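Local coordinates for Serine/threonine-protein kinase Tel1 (Chaetomium thermophilum, PDB 6SKY), which probably phosphorylates serine or threonine before glutamine in target proteins, activating checkpoint signalling at DNA breaks as the fungal ATM kinase, at residues C2107-A2110 with T2111-K2114. Residues are numbered along the deposited sequence; the frame is centred on the assembly and turned at random.
Sequences CTLA and TFEK
The carbonyl oxygen of Cys2107 is gripped twice by Thr2111, through the backbone N at 3.0 Å and through the hydroxyl, OG1 donating to Cys2107 O at 2.8 Å. The two donors come from opposite faces of the carbonyl plane, each tilted out of it. Thr2111 OG1 is brought back over the preceding turn because it sits beside its own backbone N (chi1 -53°), while CG2 takes the place anti to that N. Thr2108, one residue beyond Cys2107, does the same a turn earlier, its OG1 bonding to Glu2104 O. One turn on, Phe2112 N donates to Thr2108 O at 3.0 Å, nearly straight at 159°. The same oxygen lies 3.4 Å above one face of the Phe2112 ring, offset toward its rim, and the methyl CG2 of Thr2108 reaches the ring at CZ, 4.1 Å away, the two side chains running alongside each other. These i to i+4 bonds belong to helix 2102-2119 of the FAT domain, an alpha-solenoid region of helices packed one against the next. Leu2109 and Phe2112 are the buried residues here, with CD1 of the leucine 4.3 Å from CD2 of the Phe2112 ring; helix 2154-2174 packs on both, and helix 2077-2097 also reaches the phenylalanine. Arg2134 adds a cation-pi contact to the ring. An alanine in place of Phe2112 is likely to leave the Thr2108 methyl and Leu2109 CD1 without their aromatic neighbour, and the Arg2134 charge without its pi partner. Glu2113, which also touches Leu2167 of helix 2154-2174, lays its CG 3.3 Å from Leu2109 O, and the extended chain of the exposed Lys2114 passes beside Ala2110 O, with CG again at 3.3 Å.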
loop_
_atom_site.group_PDB
_atom_site.type_symbol
_atom_site.label_atom_id
_atom_site.label_comp_id
_atom_site.label_asym_id
_atom_site.label_seq_id
_atom_site.Cartn_x
_atom_site.Cartn_y
_atom_site.Cartn_z
ATOM N N CYS A 2107 28.470 13.662 -28.295
ATOM C CA CYS A 2107 27.836 12.642 -29.121
ATOM C C CYS A 2107 27.580 11.366 -28.330
ATOM O O CYS A 2107 26.546 10.712 -28.513
ATOM C CB CYS A 2107 28.689 12.362 -30.352
ATOM S SG CYS A 2107 28.539 13.622 -31.642
ATOM N N THR A 2108 28.495 11.000 -27.432
ATOM C CA THR A 2108 28.256 9.843 -26.574
ATOM C C THR A 2108 27.055 10.068 -25.660
ATOM O O THR A 2108 26.232 9.164 -25.460
ATOM C CB THR A 2108 29.507 9.541 -25.757
ATOM O OG1 THR A 2108 30.663 9.816 -26.552
ATOM C CG2 THR A 2108 29.534 8.081 -25.352
ATOM N N LEU A 2109 26.925 11.276 -25.115
ATOM C CA LEU A 2109 25.769 11.575 -24.275
ATOM C C LEU A 2109 24.460 11.498 -25.063
ATOM O O LEU A 2109 23.452 10.960 -24.577
ATOM C CB LEU A 2109 25.953 12.948 -23.640
ATOM C CG LEU A 2109 25.250 13.243 -22.321
ATOM C CD1 LEU A 2109 25.622 12.220 -21.282
ATOM C CD2 LEU A 2109 25.632 14.619 -21.861
ATOM N N ALA A 2110 24.453 12.016 -26.292
ATOM C CA ALA A 2110 23.248 11.920 -27.113
ATOM C C ALA A 2110 22.911 10.473 -27.458
ATOM O O ALA A 2110 21.726 10.105 -27.551
ATOM C CB ALA A 2110 23.419 12.746 -28.380
ATOM N N THR A 2111 23.930 9.638 -27.655
ATOM C CA THR A 2111 23.678 8.216 -27.859
ATOM C C THR A 2111 22.996 7.603 -26.646
ATOM O O THR A 2111 22.060 6.802 -26.784
ATOM C CB THR A 2111 24.986 7.494 -28.152
ATOM O OG1 THR A 2111 25.662 8.151 -29.226
ATOM C CG2 THR A 2111 24.707 6.084 -28.557
ATOM N N PHE A 2112 23.462 7.958 -25.451
ATOM C CA PHE A 2112 22.815 7.469 -24.239
ATOM C C PHE A 2112 21.344 7.858 -24.202
ATOM O O PHE A 2112 20.492 7.063 -23.786
ATOM C CB PHE A 2112 23.534 8.008 -23.012
ATOM C CG PHE A 2112 24.880 7.414 -22.802
ATOM C CD1 PHE A 2112 25.259 6.282 -23.488
ATOM C CD2 PHE A 2112 25.768 7.981 -21.916
ATOM C CE1 PHE A 2112 26.494 5.736 -23.299
ATOM C CE2 PHE A 2112 27.005 7.433 -21.729
ATOM C CZ PHE A 2112 27.367 6.312 -22.418
ATOM N N GLU A 2113 21.024 9.069 -24.651
ATOM C CA GLU A 2113 19.626 9.503 -24.635
ATOM C C GLU A 2113 18.752 8.689 -25.596
ATOM O O GLU A 2113 17.636 8.272 -25.239
ATOM C CB GLU A 2113 19.553 10.986 -24.954
ATOM C CG GLU A 2113 20.325 11.829 -23.968
ATOM C CD GLU A 2113 20.481 13.264 -24.416
ATOM O OE1 GLU A 2113 21.442 13.926 -23.973
ATOM O OE2 GLU A 2113 19.647 13.731 -25.218
ATOM N N LYS A 2114 19.227 8.452 -26.819
ATOM C CA LYS A 2114 18.441 7.627 -27.743
ATOM C C LYS A 2114 18.227 6.215 -27.193
ATOM O O LYS A 2114 17.120 5.641 -27.274
ATOM C CB LYS A 2114 19.130 7.572 -29.098
ATOM C CG LYS A 2114 19.475 8.927 -29.660
ATOM C CD LYS A 2114 20.516 8.811 -30.755
ATOM C CE LYS A 2114 21.051 10.175 -31.157
ATOM N NZ LYS A 2114 22.303 10.074 -31.957
#